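Local coordinates for PhnH (Penicillium herquei, PDB 6JJT), which catalyses the enantioselective hydroalkoxylation that closes a prenylated phenalenone precursor to (2'R)-atrovenetin during herqueinone biosynthesis, at residues A88-Q93 and I100-S105; P63-T68 and Y122-N127; D46-A51 and L75-A80; L29-L34 and I140-Y145. All blocks are in the same frame, centred on the assembly; numbering follows the deposited sequence.

Contact 1. Residues A88-Q93 and I100-S105; sequences AHYLIQ and ILVTES
Y90 of strand 84-94 and V102 of strand 99-107 form the middle hydrogen-bonded pair of a beta hairpin in the closed antiparallel barrel of PhnH. The short segments run at 149° to each other. Six main-chain hydrogen bonds, two each for A88/E104, Y90/V102 and I92/I100, hold the backbones together; the one from V102 N to Y90 O measures 2.8 Å. At the intervening non-hydrogen-bonded pairs, CA-H...O contacts such as H89 CA to V102 O (3.3 Å) add to the ladder.

Apolar packing occupies the inward face, lined by A88, Y90, I92, I100, V102 and E104. CG of Y90 sits between its backbone N and carbonyl carbon (chi1 58°), and the phenol ring presents one face to V102. This is a CH-pi contact: V102 CB stands 3.8 Å from the ring centroid, close to the normal, while V102 CG1 comes to 3.5 Å from Y90 CZ. The other methyl, V102 CG2, meets I92 CD1 at 3.5 Å.

A single polar side-chain bond crosses this face. Y90 OH donates to E104 OE2 over 2.9 Å, approaching from above the carboxylate plane, which is turned 80° from the phenol ring. The same OE2 has a weak hydrogen bond with Y145 OH, so the carboxylate links two tyrosines inside the barrel.

On the outward face, H89 packs on L75 of the second subunit, and L91 and L101 reach tyrosines of that same chain. Beside H89, T103 points the same way, its OG1 lying near the plane of the imidazole at the ring edge, 3.4 Å from CD2.

Contact 2. Residues P63-T68 and Y122-N127; sequences PNFDGT and YNWLNN
F65, in the loop leading into strand 67-79, is the apolar centre of this contact and meets both Y122 and L125 of segment 122-127. On the tight side, CE1 of the Y122 ring comes to 3.5 Å from F65 CB. L125 reaches the phenyl ring with both methyls: CD1 lies over one face, 4.3 Å from the ring centroid in a CH-pi contact, and CD2 is 3.9 Å from F65 CE1. A short 3-10 turn, 123-126, presents L125 and W124 together.

The other side is looser and bridged by water. There N64 CB lies near the indole plane at the edge of W124, 3.8 Å from CH2, with the amide plane inclined 53° to the ring. With CG of W124 between its backbone N and carbonyl carbon (chi1 61°), the indole lies back over its own turn, Y122 O and L125 CG over one face. No direct hydrogen bond joins the segments. One water accepts from W124 NE1 (3.0 Å) and donates to N64 O (3.1 Å), and a second accepts from D66 N and donates to Y122 OH (2.8 Å). That hydroxyl is also bonded to D96, while N64 ND2 is held by L29 O.

The contact lays the turn between strands 110-116 and 129-133 against one end of the barrel, where F65 packs inward among F30, I60 and I92 of strands 26-44, 48-61 and 84-94.

Contact 3. Residues D46-A51 and L75-A80; sequences DAQIKA and LSTRGA
K50 and T77 pack side by side on one face of the beta hairpin formed by strands 48-61 and 67-79, near the end of the barrel away from the hairpin turn. I49 and R78 exchange two main-chain hydrogen bonds, I49 N to R78 O being 2.7 Å long, and A51 and S76 exchange two more. Beyond the last bridge, A80 N continues the pairing with a bond to A47 O, which it meets from above the carbonyl plane (48° out of it).

Side-chain contacts are modest and mainly involve atoms close to the backbone. T77 divides its two branches: OG1 lies 3.5 Å from K50 CG, whereas CG2 touches Q48 CB at 3.6 Å. Q48 then bends at chi2 (-96°), and its amide leads off to a hydrogen bond with Q48 of the fourth subunit, so this face contributes to the tetramer. Opposite Q48 stands G79, and the two CA atoms approach to 3.9 Å.

Two waters lie on the face bearing I49, A51, S76 and R78. One water donates to I49 O (2.9 Å) and also bonds S76 OG. Another, 2.9 Å from S76 OG, donates a weak bond to A51 O, so that the serine hydroxyl carries two waters against the opposite strand's carbonyls.

Contact 4. Residues L29-L34 and I140-Y145; sequences LFSANL and INFLEY
F30 and Y145 are brought face to face by different first torsions: CG of F30 lies between its backbone N and carbonyl carbon (chi1 73°), whereas CG of Y145 is anti to the carbonyl carbon (chi1 -62°). Their strands, 26-44 and 142-148, are the first and last of the barrel, and this antiparallel pairing closes it.

The rings form an offset stack with centroids 4.3 Å apart and planes only 5° from parallel. Y145 CD1 lies above one face of F30, toward the rim, and F30 CZ correspondingly covers a face of Y145. A32 CB approaches the edge of the tyrosine ring, 3.9 Å from CE1. Near them L34 CD1 meets L143 CD1 at 4.1 Å. The stack lies inside the barrel, with I60 of strand 48-61 beside F30 and V113 of strand 110-116 beside Y145.

Across the other face, F142 lies against S31 and N33. Its CZ touches S31 CB at 3.7 Å, while N33 CB sits in the ring plane at the edge, with the asparagine amide perpendicular to the ring. N33 is a predicted N-glycosylation site, but no sugar is attached in this structure.

Main-chain bonds bind A32 to L143 in both directions, and L34 N bonds to N141 O. Farther along, Y145 N bonds to F30 O, and the strand carries a classic beta bulge in which L29 and F30 both face Y145. There the single acceptor Y145 O takes two N-H groups, from L29 N at 2.8 Å and from F30 N at 3.3 Å.

Contacts 1, 2 and 4 meet inside one barrel. F65 of contact 2 joins the other two: its CE2 is 4.1 Å from I92 CD1 of contact 1, and its CZ is 3.6 Å from F30 CG of contact 4. Contacts 1 and 4 are joined across the interior by E104 OE2 and Y145 OH, 2.7 Å apart in a weak hydrogen bond. This polar group among aromatic rings would suit a substrate pocket, though no substrate is bound. Contact 3 lies apart, its centre about 22 Å from that of contact 1. Di(hydroxyethyl)ether is bound about 4 Å from the outward-facing H89 side chain (contact 1) and about 4 Å from that of L75 (contact 3).

Contact 1. Residues A88-Q93 and I100-S105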
loop_
_atom_site.group_PDB
_atom_site.type_symbol
_atom_site.label_atom_id
_atom_site.label_comp_id
_atom_site.label_asym_id
_atom_site.label_seq_id
_atom_site.Cartn_x
_atom_site.Cartn_y
_atom_site.Cartn_z
ATOM N N ALA D 88 9.421 3.021 1.396
ATOM C CA ALA D 88 9.596 4.193 2.263
ATOM C C ALA D 88 8.787 5.348 1.709
ATOM O O ALA D 88 8.524 5.415 0.517
ATOM C CB ALA D 88 11.066 4.569 2.310
ATOM N N HIS D 89 8.394 6.241 2.598
ATOM C CA HIS D 89 7.889 7.533 2.219
ATOM C C HIS D 89 8.693 8.560 2.982
ATOM O O HIS D 89 8.951 8.370 4.190
ATOM C CB HIS D 89 6.419 7.753 2.625
ATOM C CG HIS D 89 5.468 6.844 1.965
ATOM N ND1 HIS D 89 4.981 5.766 2.639
ATOM C CD2 HIS D 89 4.877 6.865 0.748
ATOM C CE1 HIS D 89 4.093 5.149 1.848
ATOM N NE2 HIS D 89 4.062 5.787 0.688
ATOM N N TYR D 90 9.061 9.631 2.286
ATOM C CA TYR D 90 9.697 10.723 3.008
ATOM C C TYR D 90 9.391 12.011 2.287
ATOM O O TYR D 90 8.949 12.002 1.127
ATOM C CB TYR D 90 11.208 10.516 3.210
ATOM C CG TYR D 90 12.052 10.334 1.972
ATOM C CD1 TYR D 90 12.629 11.405 1.313
ATOM C CD2 TYR D 90 12.295 9.049 1.480
ATOM C CE1 TYR D 90 13.446 11.214 0.211
ATOM C CE2 TYR D 90 13.124 8.836 0.377
ATOM C CZ TYR D 90 13.712 9.935 -0.231
ATOM O OH TYR D 90 14.552 9.811 -1.311
ATOM N N LEU D 91 9.581 13.123 2.989
ATOM C CA LEU D 91 9.202 14.417 2.426
ATOM C C LEU D 91 10.473 15.253 2.247
ATOM O O LEU D 91 11.253 15.434 3.193
ATOM C CB LEU D 91 8.216 15.021 3.440
ATOM C CG LEU D 91 7.469 16.322 3.177
ATOM C CD1 LEU D 91 8.298 17.576 3.031
ATOM C CD2 LEU D 91 6.216 16.196 2.330
ATOM N N ILE D 92 10.656 15.762 1.029
ATOM C CA ILE D 92 11.727 16.715 0.717
ATOM C C ILE D 92 11.138 18.105 0.796
ATOM O O ILE D 92 10.077 18.361 0.219
ATOM C CB ILE D 92 12.290 16.461 -0.704
ATOM C CG1 ILE D 92 13.018 15.123 -0.742
ATOM C CG2 ILE D 92 13.225 17.611 -1.119
ATOM C CD1 ILE D 92 13.512 14.736 -2.130
ATOM N N GLN D 93 11.783 18.975 1.561
ATOM C CA GLN D 93 11.498 20.397 1.396
ATOM C C GLN D 93 12.679 21.040 0.650
ATOM O O GLN D 93 13.833 20.948 1.093
ATOM C CB GLN D 93 11.211 21.031 2.761
ATOM C CG GLN D 93 10.735 22.476 2.642
ATOM C CD GLN D 93 10.092 22.960 3.923
ATOM O OE1 GLN D 93 8.871 22.948 4.127
ATOM N NE2 GLN D 93 10.926 23.377 4.865
ATOM N N ILE D 100 7.724 18.009 -1.332
ATOM C CA ILE D 100 7.613 16.941 -2.318
ATOM C C ILE D 100 7.573 15.614 -1.564
ATOM O O ILE D 100 8.506 15.321 -0.823
ATOM C CB ILE D 100 8.804 16.937 -3.299
ATOM C CG1 ILE D 100 8.992 18.299 -3.982
ATOM C CG2 ILE D 100 8.712 15.763 -4.269
ATOM C CD1 ILE D 100 10.357 18.509 -4.611
ATOM N N LEU D 101 6.513 14.818 -1.789
ATOM C CA LEU D 101 6.535 13.450 -1.241
ATOM C C LEU D 101 7.324 12.519 -2.157
ATOM O O LEU D 101 7.085 12.485 -3.379
ATOM C CB LEU D 101 5.102 12.914 -1.131
ATOM C CG LEU D 101 5.011 11.501 -0.545
ATOM C CD1 LEU D 101 5.398 11.523 0.915
ATOM C CD2 LEU D 101 3.620 10.907 -0.735
ATOM N N VAL D 102 8.202 11.723 -1.571
ATOM C CA VAL D 102 8.978 10.726 -2.273
ATOM C C VAL D 102 8.493 9.363 -1.802
ATOM O O VAL D 102 8.454 9.090 -0.594
ATOM C CB VAL D 102 10.483 10.886 -2.000
ATOM C CG1 VAL D 102 11.271 9.841 -2.781
ATOM C CG2 VAL D 102 10.975 12.308 -2.378
ATOM N N THR D 103 8.098 8.521 -2.746
ATOM C CA THR D 103 7.625 7.160 -2.506
ATOM C C THR D 103 8.657 6.206 -3.078
ATOM O O THR D 103 8.787 6.118 -4.328
ATOM C CB THR D 103 6.227 6.959 -3.115
ATOM O OG1 THR D 103 5.361 7.915 -2.492
ATOM C CG2 THR D 103 5.712 5.552 -2.877
ATOM N N GLU D 104 9.387 5.490 -2.213
ATOM C CA GLU D 104 10.397 4.574 -2.677
ATOM C C GLU D 104 9.956 3.141 -2.478
ATOM O O GLU D 104 9.291 2.788 -1.511
ATOM C CB GLU D 104 11.694 4.727 -1.883
ATOM C CG GLU D 104 12.449 6.025 -2.127
ATOM C CD GLU D 104 13.874 6.102 -1.586
ATOM O OE1 GLU D 104 14.204 5.223 -0.763
ATOM O OE2 GLU D 104 14.616 7.022 -2.055
ATOM N N SER D 105 10.323 2.293 -3.416
ATOM C CA SER D 105 10.113 0.852 -3.329
ATOM C C SER D 105 11.365 0.171 -3.861
ATOM O O SER D 105 11.845 0.561 -4.940
ATOM C CB SER D 105 8.862 0.374 -4.028
ATOM O OG SER D 105 8.840 0.845 -5.379
#

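Contact 2. Residues P63-T68 and Y122-N127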
loop_
_atom_site.group_PDB
_atom_site.type_symbol
_atom_site.label_atom_id
_atom_site.label_comp_id
_atom_site.label_asym_id
_atom_site.label_seq_id
_atom_site.Cartn_x
_atom_site.Cartn_y
_atom_site.Cartn_z
ATOM N N PRO D 63 21.167 18.847 -10.145
ATOM C CA PRO D 63 20.900 19.966 -11.061
ATOM C C PRO D 63 19.460 20.476 -11.147
ATOM O O PRO D 63 19.210 21.500 -11.768
ATOM C CB PRO D 63 21.344 19.390 -12.417
ATOM C CG PRO D 63 21.218 17.880 -12.290
ATOM C CD PRO D 63 21.498 17.591 -10.835
ATOM N N ASN D 64 18.518 19.772 -10.504
ATOM C CA ASN D 64 17.102 19.971 -10.774
ATOM C C ASN D 64 16.405 20.547 -9.541
ATOM O O ASN D 64 15.516 21.398 -9.652
ATOM C CB ASN D 64 16.427 18.648 -11.159
ATOM C CG ASN D 64 17.003 17.961 -12.384
ATOM O OD1 ASN D 64 16.695 18.315 -13.525
ATOM N ND2 ASN D 64 17.787 16.927 -12.167
ATOM N N PHE D 65 16.794 20.022 -8.368
ATOM C CA PHE D 65 16.231 20.433 -7.092
ATOM C C PHE D 65 17.244 20.089 -6.001
ATOM O O PHE D 65 18.010 19.125 -6.098
ATOM C CB PHE D 65 14.820 19.849 -6.894
ATOM C CG PHE D 65 14.752 18.343 -6.924
ATOM C CD1 PHE D 65 14.580 17.639 -8.116
ATOM C CD2 PHE D 65 14.840 17.614 -5.745
ATOM C CE1 PHE D 65 14.532 16.247 -8.126
ATOM C CE2 PHE D 65 14.795 16.225 -5.755
ATOM C CZ PHE D 65 14.641 15.534 -6.946
ATOM N N ASP D 66 17.263 20.918 -4.963
ATOM C CA ASP D 66 18.091 20.645 -3.807
ATOM C C ASP D 66 17.291 21.021 -2.568
ATOM O O ASP D 66 16.366 21.826 -2.654
ATOM C CB ASP D 66 19.395 21.429 -3.890
ATOM C CG ASP D 66 19.124 22.893 -3.629
ATOM O OD1 ASP D 66 18.172 23.430 -4.254
ATOM O OD2 ASP D 66 19.813 23.466 -2.767
ATOM N N GLY D 67 17.703 20.462 -1.431
ATOM C CA GLY D 67 16.980 20.705 -0.197
ATOM C C GLY D 67 17.319 19.708 0.907
ATOM O O GLY D 67 18.435 19.197 0.983
ATOM N N THR D 68 16.316 19.479 1.769
ATOM C CA THR D 68 16.568 18.558 2.859
ATOM C C THR D 68 15.372 17.617 3.002
ATOM O O THR D 68 14.272 17.921 2.556
ATOM C CB THR D 68 16.832 19.314 4.176
ATOM O OG1 THR D 68 15.627 20.001 4.484
ATOM C CG2 THR D 68 17.949 20.346 4.048
ATOM N N TYR D 122 8.041 22.446 -9.428
ATOM C CA TYR D 122 8.550 21.083 -9.352
ATOM C C TYR D 122 7.538 20.033 -9.800
ATOM O O TYR D 122 7.855 18.855 -9.733
ATOM C CB TYR D 122 9.034 20.801 -7.925
ATOM C CG TYR D 122 10.153 21.717 -7.498
ATOM C CD1 TYR D 122 11.443 21.537 -7.984
ATOM C CD2 TYR D 122 9.917 22.747 -6.597
ATOM C CE1 TYR D 122 12.480 22.378 -7.600
ATOM C CE2 TYR D 122 10.944 23.607 -6.218
ATOM C CZ TYR D 122 12.223 23.413 -6.713
ATOM O OH TYR D 122 13.244 24.240 -6.303
ATOM N N ASN D 123 6.353 20.451 -10.266
ATOM C CA ASN D 123 5.335 19.427 -10.502
ATOM C C ASN D 123 5.623 18.579 -11.752
ATOM O O ASN D 123 4.947 17.583 -11.943
ATOM C CB ASN D 123 3.908 19.923 -10.289
ATOM C CG ASN D 123 3.499 20.902 -11.356
ATOM O OD1 ASN D 123 4.223 21.083 -12.329
ATOM N ND2 ASN D 123 2.332 21.522 -11.180
ATOM N N TRP D 124 6.607 18.924 -12.577
ATOM C CA TRP D 124 7.136 18.002 -13.577
ATOM C C TRP D 124 7.531 16.650 -12.952
ATOM O O TRP D 124 7.542 15.618 -13.622
ATOM C CB TRP D 124 8.289 18.666 -14.365
ATOM C CG TRP D 124 9.472 19.085 -13.543
ATOM C CD1 TRP D 124 9.646 20.266 -12.868
ATOM C CD2 TRP D 124 10.644 18.321 -13.262
ATOM N NE1 TRP D 124 10.837 20.269 -12.186
ATOM C CE2 TRP D 124 11.483 19.088 -12.421
ATOM C CE3 TRP D 124 11.046 17.047 -13.649
ATOM C CZ2 TRP D 124 12.708 18.620 -11.945
ATOM C CZ3 TRP D 124 12.264 16.590 -13.206
ATOM C CH2 TRP D 124 13.083 17.358 -12.365
ATOM N N LEU D 125 7.877 16.642 -11.654
ATOM C CA LEU D 125 8.295 15.399 -11.002
ATOM C C LEU D 125 7.132 14.417 -10.860
ATOM O O LEU D 125 7.376 13.216 -10.755
ATOM C CB LEU D 125 8.882 15.699 -9.615
ATOM C CG LEU D 125 10.270 16.330 -9.615
ATOM C CD1 LEU D 125 10.597 16.867 -8.222
ATOM C CD2 LEU D 125 11.280 15.257 -10.070
ATOM N N ASN D 126 5.910 14.929 -10.952
ATOM C CA ASN D 126 4.764 14.056 -10.853
ATOM C C ASN D 126 4.722 13.054 -11.996
ATOM O O ASN D 126 4.073 12.001 -11.886
ATOM C CB ASN D 126 3.457 14.844 -10.855
ATOM C CG ASN D 126 3.253 15.683 -9.612
ATOM O OD1 ASN D 126 3.855 15.427 -8.575
ATOM N ND2 ASN D 126 2.403 16.672 -9.697
ATOM N N ASN D 127 5.385 13.409 -13.103
ATOM C CA ASN D 127 5.411 12.533 -14.257
ATOM C C ASN D 127 6.682 11.717 -14.346
ATOM O O ASN D 127 6.900 11.071 -15.372
ATOM C CB ASN D 127 5.211 13.333 -15.550
ATOM C CG ASN D 127 3.876 14.029 -15.545
ATOM O OD1 ASN D 127 2.856 13.428 -15.207
ATOM N ND2 ASN D 127 3.884 15.326 -15.809
HETATM O O HOH W 1 12.910 22.228 -11.106
HETATM O O HOH W 2 15.779 23.390 -5.497
#

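Contact 3. Residues D46-A51 and L75-A80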
loop_
_atom_site.group_PDB
_atom_site.type_symbol
_atom_site.label_atom_id
_atom_site.label_comp_id
_atom_site.label_asym_id
_atom_site.label_seq_id
_atom_site.Cartn_x
_atom_site.Cartn_y
_atom_site.Cartn_z
ATOM N N ASP D 46 11.635 -17.719 10.818
ATOM C CA ASP D 46 12.546 -18.396 9.903
ATOM C C ASP D 46 12.449 -17.792 8.503
ATOM O O ASP D 46 13.445 -17.715 7.798
ATOM C CB ASP D 46 12.363 -19.916 9.804
ATOM C CG ASP D 46 13.590 -20.604 9.211
ATOM O OD1 ASP D 46 14.638 -20.658 9.920
ATOM O OD2 ASP D 46 13.519 -21.050 8.041
ATOM N N ALA D 47 11.233 -17.394 8.115
ATOM C CA ALA D 47 10.947 -16.925 6.763
ATOM C C ALA D 47 11.541 -15.538 6.463
ATOM O O ALA D 47 11.920 -15.307 5.301
ATOM C CB ALA D 47 9.450 -16.915 6.554
ATOM N N GLN D 48 11.551 -14.603 7.463
ATOM C CA GLN D 48 12.032 -13.249 7.220
ATOM C C GLN D 48 12.224 -12.421 8.497
ATOM O O GLN D 48 11.691 -12.783 9.545
ATOM C CB GLN D 48 11.074 -12.517 6.280
ATOM C CG GLN D 48 9.722 -12.193 6.902
ATOM C CD GLN D 48 8.686 -13.234 6.571
ATOM O OE1 GLN D 48 8.644 -13.745 5.444
ATOM N NE2 GLN D 48 7.809 -13.555 7.513
ATOM N N ILE D 49 13.026 -11.324 8.387
ATOM C CA ILE D 49 13.259 -10.263 9.383
ATOM C C ILE D 49 12.679 -8.920 8.925
ATOM O O ILE D 49 13.125 -8.343 7.934
ATOM C CB ILE D 49 14.747 -10.017 9.671
ATOM C CG1 ILE D 49 15.373 -11.293 10.218
ATOM C CG2 ILE D 49 14.962 -8.820 10.597
ATOM C CD1 ILE D 49 14.279 -12.145 10.745
ATOM N N LYS D 50 11.747 -8.356 9.723
ATOM C CA LYS D 50 10.959 -7.166 9.343
ATOM C C LYS D 50 11.276 -6.021 10.312
ATOM O O LYS D 50 11.261 -6.255 11.548
ATOM C CB LYS D 50 9.455 -7.455 9.324
ATOM C CG LYS D 50 9.049 -8.614 8.398
ATOM C CD LYS D 50 7.541 -8.648 8.321
ATOM C CE LYS D 50 7.006 -9.987 7.860
ATOM N NZ LYS D 50 5.521 -9.874 7.757
ATOM N N ALA D 51 11.563 -4.819 9.797
ATOM C CA ALA D 51 11.962 -3.686 10.616
ATOM C C ALA D 51 11.300 -2.413 10.135
ATOM O O ALA D 51 10.909 -2.262 8.957
ATOM C CB ALA D 51 13.466 -3.523 10.550
ATOM N N LEU D 75 9.989 0.724 5.794
ATOM C CA LEU D 75 9.697 -0.618 6.272
ATOM C C LEU D 75 10.469 -1.599 5.429
ATOM O O LEU D 75 10.471 -1.482 4.176
ATOM C CB LEU D 75 8.195 -0.900 6.095
ATOM C CG LEU D 75 7.228 -0.103 6.977
ATOM C CD1 LEU D 75 5.782 -0.437 6.631
ATOM C CD2 LEU D 75 7.461 -0.381 8.450
ATOM N N SER D 76 11.192 -2.533 6.040
ATOM C CA SER D 76 12.037 -3.417 5.243
ATOM C C SER D 76 11.780 -4.853 5.672
ATOM O O SER D 76 11.436 -5.130 6.819
ATOM C CB SER D 76 13.464 -3.049 5.393
ATOM O OG SER D 76 13.860 -3.197 6.750
ATOM N N THR D 77 11.908 -5.775 4.740
ATOM C CA THR D 77 11.840 -7.203 5.046
ATOM C C THR D 77 13.011 -7.931 4.387
ATOM O O THR D 77 13.139 -7.849 3.144
ATOM C CB THR D 77 10.552 -7.818 4.494
ATOM O OG1 THR D 77 9.457 -7.241 5.200
ATOM C CG2 THR D 77 10.473 -9.320 4.715
ATOM N N ARG D 78 13.806 -8.596 5.211
ATOM C CA ARG D 78 14.870 -9.455 4.708
ATOM C C ARG D 78 14.355 -10.881 4.780
ATOM O O ARG D 78 14.130 -11.370 5.879
ATOM C CB ARG D 78 16.092 -9.333 5.617
ATOM C CG ARG D 78 17.252 -10.183 5.094
ATOM C CD ARG D 78 18.505 -10.326 5.937
ATOM N NE ARG D 78 19.321 -9.119 6.020
ATOM C CZ ARG D 78 20.270 -8.785 5.145
ATOM N NH1 ARG D 78 20.959 -7.666 5.311
ATOM N NH2 ARG D 78 20.526 -9.570 4.108
ATOM N N GLY D 79 14.205 -11.569 3.627
ATOM C CA GLY D 79 13.669 -12.935 3.645
ATOM C C GLY D 79 14.800 -13.943 3.860
ATOM O O GLY D 79 15.970 -13.613 3.653
ATOM N N ALA D 80 14.421 -15.170 4.281
ATOM C CA ALA D 80 15.349 -16.296 4.378
ATOM C C ALA D 80 15.993 -16.574 3.015
ATOM O O ALA D 80 17.101 -17.115 2.941
ATOM C CB ALA D 80 14.637 -17.523 4.893
HETATM O O HOH W 3 14.575 -5.806 7.678
HETATM O O HOH W 4 13.293 -0.535 7.724
#

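Contact 4. Residues L29-L34 and I140-Y145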
loop_
_atom_site.group_PDB
_atom_site.type_symbol
_atom_site.label_atom_id
_atom_site.label_comp_id
_atom_site.label_asym_id
_atom_site.label_seq_id
_atom_site.Cartn_x
_atom_site.Cartn_y
_atom_site.Cartn_z
ATOM N N LEU D 29 19.301 12.659 -11.902
ATOM C CA LEU D 29 18.225 13.459 -11.337
ATOM C C LEU D 29 18.627 14.117 -10.016
ATOM O O LEU D 29 18.372 15.308 -9.880
ATOM C CB LEU D 29 16.979 12.576 -11.133
ATOM C CG LEU D 29 15.693 13.285 -10.704
ATOM C CD1 LEU D 29 15.211 14.327 -11.697
ATOM C CD2 LEU D 29 14.589 12.277 -10.361
ATOM N N PHE D 30 19.118 13.329 -9.037
ATOM C CA PHE D 30 19.434 13.903 -7.724
ATOM C C PHE D 30 20.223 12.898 -6.935
ATOM O O PHE D 30 20.195 11.717 -7.237
ATOM C CB PHE D 30 18.203 14.343 -6.894
ATOM C CG PHE D 30 17.336 13.257 -6.276
ATOM C CD1 PHE D 30 16.505 12.454 -7.067
ATOM C CD2 PHE D 30 17.307 13.083 -4.891
ATOM C CE1 PHE D 30 15.688 11.487 -6.475
ATOM C CE2 PHE D 30 16.456 12.147 -4.301
ATOM C CZ PHE D 30 15.651 11.334 -5.097
ATOM N N SER D 31 20.911 13.389 -5.880
ATOM C CA SER D 31 21.484 12.528 -4.874
ATOM C C SER D 31 20.802 12.830 -3.539
ATOM O O SER D 31 20.257 13.906 -3.303
ATOM C CB SER D 31 22.971 12.747 -4.759
ATOM O OG SER D 31 23.159 14.071 -4.301
ATOM N N ALA D 32 20.888 11.830 -2.664
ATOM C CA ALA D 32 20.355 11.953 -1.322
ATOM C C ALA D 32 21.404 11.394 -0.376
ATOM O O ALA D 32 21.957 10.313 -0.616
ATOM C CB ALA D 32 19.052 11.185 -1.174
ATOM N N ASN D 33 21.706 12.174 0.674
ATOM C CA ASN D 33 22.625 11.749 1.705
ATOM C C ASN D 33 21.824 11.737 3.007
ATOM O O ASN D 33 21.536 12.812 3.555
ATOM C CB ASN D 33 23.801 12.717 1.796
ATOM C CG ASN D 33 24.973 12.183 2.587
ATOM O OD1 ASN D 33 24.990 11.024 3.003
ATOM N ND2 ASN D 33 25.996 13.015 2.739
ATOM N N LEU D 34 21.396 10.535 3.417
ATOM C CA LEU D 34 20.295 10.415 4.350
ATOM C C LEU D 34 20.834 10.103 5.740
ATOM O O LEU D 34 21.901 9.512 5.899
ATOM C CB LEU D 34 19.400 9.276 3.847
ATOM C CG LEU D 34 18.657 9.505 2.525
ATOM C CD1 LEU D 34 18.004 8.214 2.056
ATOM C CD2 LEU D 34 17.642 10.631 2.638
ATOM N N ILE D 140 25.712 3.160 2.596
ATOM C CA ILE D 140 24.372 2.831 2.103
ATOM C C ILE D 140 23.449 4.046 2.136
ATOM O O ILE D 140 22.392 4.028 1.501
ATOM C CB ILE D 140 23.720 1.649 2.853
ATOM C CG1 ILE D 140 23.467 1.954 4.329
ATOM C CG2 ILE D 140 24.492 0.356 2.663
ATOM C CD1 ILE D 140 22.839 0.800 5.099
ATOM N N ASN D 141 23.847 5.088 2.865
ATOM C CA ASN D 141 23.008 6.259 3.093
ATOM C C ASN D 141 23.219 7.341 2.024
ATOM O O ASN D 141 22.519 8.357 2.039
ATOM C CB ASN D 141 23.044 6.697 4.555
ATOM C CG ASN D 141 22.347 5.705 5.475
ATOM O OD1 ASN D 141 21.366 5.060 5.103
ATOM N ND2 ASN D 141 22.851 5.573 6.686
ATOM N N PHE D 142 24.172 7.135 1.094
ATOM C CA PHE D 142 24.352 8.067 -0.010
ATOM C C PHE D 142 23.964 7.395 -1.322
ATOM O O PHE D 142 24.594 6.404 -1.719
ATOM C CB PHE D 142 25.803 8.573 -0.120
ATOM C CG PHE D 142 25.953 9.570 -1.243
ATOM C CD1 PHE D 142 25.490 10.866 -1.107
ATOM C CD2 PHE D 142 26.489 9.211 -2.468
ATOM C CE1 PHE D 142 25.566 11.795 -2.150
ATOM C CE2 PHE D 142 26.578 10.134 -3.503
ATOM C CZ PHE D 142 26.118 11.425 -3.354
ATOM N N LEU D 143 22.904 7.916 -1.962
ATOM C CA LEU D 143 22.404 7.326 -3.198
ATOM C C LEU D 143 22.332 8.342 -4.312
ATOM O O LEU D 143 22.120 9.522 -4.107
ATOM C CB LEU D 143 21.003 6.734 -2.982
ATOM C CG LEU D 143 20.908 5.631 -1.929
ATOM C CD1 LEU D 143 20.437 6.197 -0.580
ATOM C CD2 LEU D 143 19.916 4.578 -2.438
ATOM N N GLU D 144 22.541 7.830 -5.518
ATOM C CA GLU D 144 22.387 8.612 -6.722
ATOM C C GLU D 144 21.193 8.080 -7.513
ATOM O O GLU D 144 21.129 6.863 -7.699
ATOM C CB GLU D 144 23.665 8.501 -7.577
ATOM C CG GLU D 144 24.793 9.341 -7.010
ATOM C CD GLU D 144 26.156 9.011 -7.585
ATOM O OE1 GLU D 144 26.291 8.012 -8.282
ATOM O OE2 GLU D 144 27.074 9.782 -7.309
ATOM N N TYR D 145 20.419 8.997 -8.024
ATOM C CA TYR D 145 19.172 8.650 -8.711
ATOM C C TYR D 145 19.117 9.218 -10.121
ATOM O O TYR D 145 19.543 10.357 -10.367
ATOM C CB TYR D 145 17.970 9.190 -7.930
ATOM C CG TYR D 145 17.770 8.654 -6.536
ATOM C CD1 TYR D 145 18.398 9.279 -5.476
ATOM C CD2 TYR D 145 16.941 7.558 -6.269
ATOM C CE1 TYR D 145 18.226 8.832 -4.170
ATOM C CE2 TYR D 145 16.763 7.104 -4.960
ATOM C CZ TYR D 145 17.416 7.741 -3.920
ATOM O OH TYR D 145 17.220 7.359 -2.608
#